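Local coordinates for protein endo-alpha-mannosidase (Bacteroides thetaiotaomicron, PDB 4ACY) that probably hydrolyses internal alpha-mannosidic linkages in N-glycan-related mannose oligosaccharides, as a family GH99 endo-alpha-mannosidase built on a TIM barrel, at residues Y182-K187 and A319-I324; L189-D194 and L276-V281. One frame throughout, in Å; residues are numbered along the deposited sequence.

Contact 1 (Y182-K187 and A319-I324)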
ATOM      1  N   TYR A 182      -9.637 -10.681   4.563  1.00 16.98           N
ATOM      2  CA  TYR A 182     -10.464  -9.502   4.795  1.00 16.77           C
ATOM      3  C   TYR A 182     -11.759  -9.513   4.013  1.00 16.94           C
ATOM      4  O   TYR A 182     -11.763  -9.797   2.818  1.00 16.42           O
ATOM      5  CB  TYR A 182      -9.699  -8.256   4.389  1.00 16.45           C
ATOM      6  CG  TYR A 182     -10.386  -6.944   4.669  1.00 16.25           C
ATOM      7  CD1 TYR A 182     -10.702  -6.548   5.982  1.00 16.11           C
ATOM      8  CD2 TYR A 182     -10.646  -6.059   3.631  1.00 16.61           C
ATOM      9  CE1 TYR A 182     -11.291  -5.303   6.232  1.00 16.51           C
ATOM     10  CE2 TYR A 182     -11.242  -4.831   3.869  1.00 16.70           C
ATOM     11  CZ  TYR A 182     -11.550  -4.457   5.170  1.00 16.72           C
ATOM     12  OH  TYR A 182     -12.111  -3.216   5.391  1.00 17.04           O
ATOM     13  N   ARG A 183     -12.846  -9.183   4.701  1.00 17.45           N
ATOM     14  CA  ARG A 183     -14.103  -8.816   4.059  1.00 17.93           C
ATOM     15  C   ARG A 183     -14.689  -7.617   4.771  1.00 18.31           C
ATOM     16  O   ARG A 183     -14.591  -7.501   5.992  1.00 18.15           O
ATOM     17  CB  ARG A 183     -15.106  -9.973   4.114  1.00 18.44           C
ATOM     18  CG  ARG A 183     -14.755 -11.081   3.184  1.00 19.04           C
ATOM     19  CD  ARG A 183     -15.826 -12.149   3.166  1.00 19.54           C
ATOM     20  NE  ARG A 183     -15.435 -13.242   2.284  1.00 20.68           N
ATOM     21  CZ  ARG A 183     -14.607 -14.222   2.625  1.00 21.25           C
ATOM     22  NH1 ARG A 183     -14.051 -14.255   3.829  1.00 23.04           N
ATOM     23  NH2 ARG A 183     -14.323 -15.166   1.751  1.00 22.31           N
ATOM     24  N   THR A 184     -15.299  -6.729   4.001  1.00 18.70           N
ATOM     25  CA  THR A 184     -16.003  -5.597   4.567  1.00 20.37           C
ATOM     26  C   THR A 184     -17.390  -5.519   3.916  1.00 21.35           C
ATOM     27  O   THR A 184     -17.516  -5.704   2.707  1.00 22.13           O
ATOM     28  CB  THR A 184     -15.181  -4.281   4.456  1.00 19.87           C
ATOM     29  OG1 THR A 184     -15.899  -3.213   5.080  1.00 20.24           O
ATOM     30  CG2 THR A 184     -14.851  -3.931   3.005  1.00 19.58           C
ATOM     31  N   HIS A 185     -18.419  -5.310   4.740  1.00 23.61           N
ATOM     32  CA  HIS A 185     -19.817  -5.470   4.303  1.00 24.31           C
ATOM     33  C   HIS A 185     -19.968  -6.790   3.525  1.00 24.61           C
ATOM     34  O   HIS A 185     -20.651  -6.859   2.492  1.00 26.24           O
ATOM     35  CB  HIS A 185     -20.277  -4.250   3.481  1.00 25.38           C
ATOM     36  N   GLY A 186     -19.283  -7.827   4.008  1.00 23.70           N
ATOM     37  CA  GLY A 186     -19.361  -9.168   3.429  1.00 23.16           C
ATOM     38  C   GLY A 186     -18.591  -9.452   2.151  1.00 23.20           C
ATOM     39  O   GLY A 186     -18.759 -10.518   1.556  1.00 22.42           O
ATOM     40  N   LYS A 187     -17.738  -8.520   1.723  1.00 22.54           N
ATOM     41  CA  LYS A 187     -17.049  -8.685   0.446  1.00 22.79           C
ATOM     42  C   LYS A 187     -15.546  -8.477   0.580  1.00 21.61           C
ATOM     43  O   LYS A 187     -15.122  -7.578   1.308  1.00 20.86           O
ATOM     44  CB  LYS A 187     -17.561  -7.671  -0.577  1.00 23.93           C
ATOM     45  CG  LYS A 187     -18.924  -7.985  -1.161  1.00 25.38           C
ATOM     46  CD  LYS A 187     -19.342  -6.880  -2.126  1.00 26.00           C
ATOM     47  CE  LYS A 187     -20.854  -6.799  -2.211  1.00 26.56           C
ATOM     48  NZ  LYS A 187     -21.301  -5.771  -3.181  1.00 26.89           N
ATOM     49  N   ALA A 319     -14.520  10.330   4.101  1.00 21.05           N
ATOM     50  CA  ALA A 319     -14.300   8.971   3.592  1.00 20.97           C
ATOM     51  C   ALA A 319     -14.560   7.951   4.692  1.00 20.83           C
ATOM     52  O   ALA A 319     -14.323   8.231   5.874  1.00 21.40           O
ATOM     53  CB  ALA A 319     -12.887   8.818   3.070  1.00 20.63           C
ATOM     54  N   SER A 320     -15.059   6.787   4.293  1.00 20.74           N
ATOM     55  CA  SER A 320     -15.396   5.692   5.223  1.00 20.62           C
ATOM     56  C   SER A 320     -14.222   4.744   5.474  1.00 19.40           C
ATOM     57  O   SER A 320     -14.244   3.953   6.427  1.00 18.83           O
ATOM     58  CB  SER A 320     -16.588   4.883   4.688  1.00 22.20           C
ATOM     59  OG  SER A 320     -17.769   5.673   4.632  1.00 24.06           O
ATOM     60  N   TYR A 321     -13.224   4.797   4.592  1.00 18.18           N
ATOM     61  CA  TYR A 321     -12.043   3.930   4.691  1.00 17.21           C
ATOM     62  C   TYR A 321     -10.847   4.803   4.445  1.00 16.47           C
ATOM     63  O   TYR A 321     -10.918   5.718   3.628  1.00 16.57           O
ATOM     64  CB  TYR A 321     -12.048   2.858   3.589  1.00 17.47           C
ATOM     65  CG  TYR A 321     -13.151   1.843   3.694  1.00 17.93           C
ATOM     66  CD1 TYR A 321     -14.431   2.135   3.226  1.00 18.23           C
ATOM     67  CD2 TYR A 321     -12.909   0.583   4.237  1.00 17.89           C
ATOM     68  CE1 TYR A 321     -15.455   1.205   3.312  1.00 18.65           C
ATOM     69  CE2 TYR A 321     -13.933  -0.360   4.338  1.00 18.26           C
ATOM     70  CZ  TYR A 321     -15.192  -0.036   3.867  1.00 18.70           C
ATOM     71  OH  TYR A 321     -16.199  -0.957   3.967  1.00 19.24           O
ATOM     72  N   ILE A 322      -9.756   4.526   5.141  1.00 15.81           N
ATOM     73  CA  ILE A 322      -8.501   5.243   4.910  1.00 15.51           C
ATOM     74  C   ILE A 322      -7.408   4.228   4.681  1.00 15.15           C
ATOM     75  O   ILE A 322      -7.325   3.222   5.391  1.00 15.05           O
ATOM     76  CB  ILE A 322      -8.178   6.227   6.072  1.00 15.68           C
ATOM     77  CG1 ILE A 322      -9.204   7.370   6.078  1.00 15.76           C
ATOM     78  CG2 ILE A 322      -6.724   6.792   5.950  1.00 15.90           C
ATOM     79  CD1 ILE A 322      -9.033   8.347   7.250  1.00 15.90           C
ATOM     80  N   SER A 323      -6.574   4.480   3.673  1.00 14.59           N
ATOM     81  CA  SER A 323      -5.426   3.639   3.427  1.00 14.15           C
ATOM     82  C   SER A 323      -4.152   4.394   3.763  1.00 13.91           C
ATOM     83  O   SER A 323      -4.084   5.625   3.659  1.00 13.96           O
ATOM     84  CB  SER A 323      -5.408   3.102   1.984  1.00 13.71           C
ATOM     85  OG  SER A 323      -5.418   4.163   1.023  1.00 13.77           O
ATOM     86  N   ILE A 324      -3.148   3.640   4.191  1.00 14.08           N
ATOM     87  CA  ILE A 324      -1.883   4.208   4.617  1.00 14.09           C
ATOM     88  C   ILE A 324      -0.760   3.766   3.675  1.00 13.84           C
ATOM     89  O   ILE A 324      -0.442   2.577   3.554  1.00 14.25           O
ATOM     90  CB  ILE A 324      -1.549   3.830   6.085  1.00 13.99           C
ATOM     91  CG1 ILE A 324      -2.628   4.400   7.025  1.00 14.34           C
ATOM     92  CG2 ILE A 324      -0.163   4.369   6.475  1.00 13.74           C
ATOM     93  CD1 ILE A 324      -2.474   3.941   8.457  1.00 14.64           C
TER
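Thr184 and Tyr321 meet hydroxyl to hydroxyl: OG1 of Thr184 lies 2.5 Å from OH of Tyr321, a short hydrogen bond in which either oxygen could be the donor. The two side chains come from opposite directions, and OG1 arrives in the plane of the phenol ring, at its edge. Thr184 swings OG1 trans to its backbone N (chi1 -178°), which leaves CG2 packed against the same phenol, 3.4 Å from Tyr321 OH. Thr184 also opens a type I' turn that ends at Lys187 and is closed by backbone bonds both ways between these two residues.

The second approach is van der Waals. OH of Tyr182 reaches the same ring edge, also in plane, 3.5 Å from CE2 of Tyr321; its own hydrogen bond goes to the carbonyl of Asp40. With a phenylalanine in place of Tyr321, the ring edge would remain but the buried Thr184 hydroxyl would probably lose its mate.

His41 stacks on the Tyr321 ring, and Ile278 of strand 276-281 touches it. Tyr182 packs on strands 117-124 and 148-153. The loop before strand 189-192 thus meets the residues leading into strand 322-324 at the N-terminal end of the barrel.

Contact 2 (L189-D194 and L276-V281)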
ATOM      1  N   LEU A 189     -11.922  -7.080  -0.552  1.00 18.79           N
ATOM      2  CA  LEU A 189     -11.561  -5.807  -1.151  1.00 18.53           C
ATOM      3  C   LEU A 189     -10.234  -5.966  -1.883  1.00 17.29           C
ATOM      4  O   LEU A 189      -9.300  -6.533  -1.323  1.00 17.24           O
ATOM      5  CB  LEU A 189     -11.472  -4.728  -0.068  1.00 19.67           C
ATOM      6  CG  LEU A 189     -11.410  -3.309  -0.648  1.00 20.12           C
ATOM      7  CD1 LEU A 189     -12.261  -2.338   0.137  1.00 21.83           C
ATOM      8  CD2 LEU A 189      -9.970  -2.876  -0.694  1.00 21.45           C
ATOM      9  N   PHE A 190     -10.167  -5.493  -3.138  1.00 15.95           N
ATOM     10  CA  PHE A 190      -8.932  -5.513  -3.921  1.00 15.53           C
ATOM     11  C   PHE A 190      -8.609  -4.094  -4.390  1.00 15.31           C
ATOM     12  O   PHE A 190      -9.470  -3.424  -4.998  1.00 15.05           O
ATOM     13  CB  PHE A 190      -9.107  -6.393  -5.165  1.00 15.77           C
ATOM     14  CG  PHE A 190      -9.260  -7.860  -4.871  1.00 15.73           C
ATOM     15  CD1 PHE A 190     -10.512  -8.399  -4.566  1.00 16.11           C
ATOM     16  CD2 PHE A 190      -8.163  -8.709  -4.931  1.00 16.10           C
ATOM     17  CE1 PHE A 190     -10.655  -9.781  -4.307  1.00 16.48           C
ATOM     18  CE2 PHE A 190      -8.293 -10.077  -4.664  1.00 16.18           C
ATOM     19  CZ  PHE A 190      -9.545 -10.616  -4.355  1.00 16.15           C
ATOM     20  N   PHE A 191      -7.371  -3.655  -4.138  1.00 14.67           N
ATOM     21  CA  PHE A 191      -6.844  -2.428  -4.739  1.00 14.32           C
ATOM     22  C   PHE A 191      -6.122  -2.827  -6.006  1.00 14.25           C
ATOM     23  O   PHE A 191      -5.486  -3.884  -6.065  1.00 14.33           O
ATOM     24  CB  PHE A 191      -5.850  -1.723  -3.809  1.00 14.01           C
ATOM     25  CG  PHE A 191      -6.468  -1.161  -2.555  1.00 14.35           C
ATOM     26  CD1 PHE A 191      -6.985   0.114  -2.539  1.00 14.00           C
ATOM     27  CD2 PHE A 191      -6.517  -1.924  -1.383  1.00 14.50           C
ATOM     28  CE1 PHE A 191      -7.551   0.667  -1.365  1.00 14.38           C
ATOM     29  CE2 PHE A 191      -7.079  -1.402  -0.211  1.00 14.68           C
ATOM     30  CZ  PHE A 191      -7.616  -0.114  -0.202  1.00 14.83           C
ATOM     31  N   ILE A 192      -6.242  -2.000  -7.039  1.00 14.27           N
ATOM     32  CA  ILE A 192      -5.591  -2.301  -8.305  1.00 14.69           C
ATOM     33  C   ILE A 192      -4.702  -1.124  -8.698  1.00 14.76           C
ATOM     34  O   ILE A 192      -5.177  -0.079  -9.143  1.00 14.43           O
ATOM     35  CB  ILE A 192      -6.589  -2.633  -9.436  1.00 15.26           C
ATOM     36  CG1 ILE A 192      -7.564  -3.744  -9.021  1.00 15.68           C
ATOM     37  CG2 ILE A 192      -5.810  -3.051 -10.691  1.00 14.70           C
ATOM     38  CD1 ILE A 192      -8.712  -3.982 -10.046  1.00 15.84           C
ATOM     39  N   TYR A 193      -3.401  -1.306  -8.512  1.00 14.77           N
ATOM     40  CA  TYR A 193      -2.428  -0.242  -8.753  1.00 15.09           C
ATOM     41  C   TYR A 193      -2.288   0.061 -10.248  1.00 15.24           C
ATOM     42  O   TYR A 193      -2.257  -0.859 -11.080  1.00 15.39           O
ATOM     43  CB  TYR A 193      -1.090  -0.616  -8.108  1.00 15.41           C
ATOM     44  CG  TYR A 193       0.000   0.421  -8.296  1.00 15.79           C
ATOM     45  CD1 TYR A 193       0.187   1.443  -7.368  1.00 16.34           C
ATOM     46  CD2 TYR A 193       0.870   0.349  -9.375  1.00 16.49           C
ATOM     47  CE1 TYR A 193       1.220   2.404  -7.539  1.00 16.57           C
ATOM     48  CE2 TYR A 193       1.887   1.286  -9.550  1.00 16.68           C
ATOM     49  CZ  TYR A 193       2.056   2.305  -8.632  1.00 17.05           C
ATOM     50  OH  TYR A 193       3.079   3.237  -8.812  1.00 17.34           O
ATOM     51  N   ASP A 194      -2.245   1.356 -10.578  1.00 15.58           N
ATOM     52  CA  ASP A 194      -2.131   1.813 -11.968  1.00 16.24           C
ATOM     53  C   ASP A 194      -3.201   1.134 -12.840  1.00 16.25           C
ATOM     54  O   ASP A 194      -2.957   0.770 -13.990  1.00 16.42           O
ATOM     55  CB  ASP A 194      -0.712   1.547 -12.525  1.00 16.65           C
ATOM     56  CG  ASP A 194       0.293   2.649 -12.159  1.00 17.42           C
ATOM     57  OD1 ASP A 194      -0.061   3.583 -11.411  1.00 17.89           O
ATOM     58  OD2 ASP A 194       1.456   2.562 -12.611  1.00 17.63           O
ATOM     59  N   LEU A 276     -16.897   3.866  -3.463  1.00 22.08           N
ATOM     60  CA  LEU A 276     -16.113   4.024  -2.251  1.00 21.13           C
ATOM     61  C   LEU A 276     -14.851   4.802  -2.542  1.00 20.50           C
ATOM     62  O   LEU A 276     -14.034   4.372  -3.357  1.00 21.18           O
ATOM     63  CB  LEU A 276     -15.718   2.667  -1.675  1.00 22.33           C
ATOM     64  CG  LEU A 276     -16.809   1.795  -1.053  1.00 22.91           C
ATOM     65  CD1 LEU A 276     -16.151   0.507  -0.603  1.00 23.43           C
ATOM     66  CD2 LEU A 276     -17.453   2.503   0.138  1.00 22.74           C
ATOM     67  N   PHE A 277     -14.706   5.944  -1.883  1.00 18.82           N
ATOM     68  CA  PHE A 277     -13.468   6.724  -1.935  1.00 18.17           C
ATOM     69  C   PHE A 277     -12.554   6.287  -0.799  1.00 17.66           C
ATOM     70  O   PHE A 277     -12.937   6.339   0.383  1.00 17.82           O
ATOM     71  CB  PHE A 277     -13.804   8.213  -1.817  1.00 18.07           C
ATOM     72  CG  PHE A 277     -12.616   9.123  -1.601  1.00 17.98           C
ATOM     73  CD1 PHE A 277     -11.408   8.947  -2.298  1.00 17.81           C
ATOM     74  CD2 PHE A 277     -12.726  10.192  -0.714  1.00 17.96           C
ATOM     75  CE1 PHE A 277     -10.347   9.827  -2.092  1.00 17.89           C
ATOM     76  CE2 PHE A 277     -11.684  11.070  -0.511  1.00 17.93           C
ATOM     77  CZ  PHE A 277     -10.488  10.894  -1.206  1.00 17.84           C
ATOM     78  N   ILE A 278     -11.338   5.867  -1.152  1.00 16.97           N
ATOM     79  CA  ILE A 278     -10.367   5.468  -0.130  1.00 16.52           C
ATOM     80  C   ILE A 278      -9.098   6.310  -0.296  1.00 16.46           C
ATOM     81  O   ILE A 278      -8.213   5.939  -1.059  1.00 17.04           O
ATOM     82  CB  ILE A 278     -10.039   3.935  -0.198  1.00 16.10           C
ATOM     83  CG1 ILE A 278     -11.346   3.111  -0.250  1.00 16.16           C
ATOM     84  CG2 ILE A 278      -9.120   3.540   0.977  1.00 16.45           C
ATOM     85  CD1 ILE A 278     -11.110   1.614  -0.179  1.00 16.14           C
ATOM     86  N   PRO A 279      -9.016   7.465   0.397  1.00 16.14           N
ATOM     87  CA  PRO A 279      -7.806   8.280   0.278  1.00 15.67           C
ATOM     88  C   PRO A 279      -6.613   7.507   0.823  1.00 15.64           C
ATOM     89  O   PRO A 279      -6.783   6.628   1.685  1.00 15.57           O
ATOM     90  CB  PRO A 279      -8.092   9.487   1.173  1.00 16.00           C
ATOM     91  CG  PRO A 279      -9.167   9.008   2.139  1.00 15.78           C
ATOM     92  CD  PRO A 279      -9.993   8.040   1.337  1.00 15.92           C
ATOM     93  N   SER A 280      -5.428   7.822   0.307  1.00 15.18           N
ATOM     94  CA  SER A 280      -4.195   7.263   0.835  1.00 15.36           C
ATOM     95  C   SER A 280      -3.366   8.336   1.519  1.00 15.20           C
ATOM     96  O   SER A 280      -3.095   9.392   0.938  1.00 14.78           O
ATOM     97  CB  SER A 280      -3.379   6.577  -0.267  1.00 15.31           C
ATOM     98  OG  SER A 280      -4.149   5.587  -0.937  1.00 15.41           O
ATOM     99  N   VAL A 281      -3.009   8.054   2.770  1.00 14.81           N
ATOM    100  CA  VAL A 281      -2.234   8.968   3.614  1.00 14.94           C
ATOM    101  C   VAL A 281      -0.863   8.401   3.900  1.00 14.34           C
ATOM    102  O   VAL A 281      -0.722   7.201   4.162  1.00 13.66           O
ATOM    103  CB  VAL A 281      -2.971   9.208   4.970  1.00 15.38           C
ATOM    104  CG1 VAL A 281      -2.149  10.092   5.916  1.00 17.00           C
ATOM    105  CG2 VAL A 281      -4.350   9.815   4.701  1.00 15.77           C
TER
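Ile278 touches both Leu189 and Phe191, mainly through its delta methyl. CD1 of Ile278 meets CD1 of Leu189 at 4.1 Å, the two side chains reaching for each other tip to tip. The same methyl lies 3.9 Å from CE1 of Phe191 and equally near its CZ, approaching the ring at a slant. The second branch of Ile278 joins in, with CG2 at 4.0 Å from Phe191 CE1, so the CE1-CZ side of the phenyl ring is met by both arms of the isoleucine. CG1 of Ile278 stands trans to its carbonyl carbon (chi1 -49°) and CG2 trans to its N; the extended chi2 (-174°) then carries CD1 outward, and this fork presents both methyls to the ring.

One layer out, Tyr246 and Phe45 each meet the Phe191 ring edge-to-face, while Ile225 of the adjoining strand 223-227 touches both Leu189 and Phe191. The backbones are held by their own neighbours: that of Phe191 hydrogen-bonds to Phe151 and Ile153, and that of Phe190 to Leu223 and Ile225. Further along the broken strand 276-281, Ser280 N hydrogen-bonds to Thr247 OG1.

The two strands are not sheet neighbours, and the CA atoms of Phe191 and Ile278 stand 9.8 Å apart. With no hydrogen bond between the segments, they meet across the barrel interior by dispersion and burial of hydrocarbon, a contact governed by shape and not by directed polar bonds.

Overall arrangement
Both contacts belong to one eight-stranded parallel barrel, the TIM-barrel fold of the family, and their centres are about 10 Å apart. Along the chain the order is 182-187, 189-194, 276-281, 319-324, so contact 2 lies wholly within the span bracketed by contact 1. Strands 276-281 and 322-324 are adjacent in the sheet and tie the contacts together: Ser323 OG lies 2.7 Å from Ser280 OG, and Ser323 O is 2.8 Å from Val281 N. Contact 1 joins the loop before strand 189-192 to the residues at the start of strand 322-324, at the end opposite to where TIM-barrel enzymes carry their active sites; contact 2 spans the interior from strand to strand.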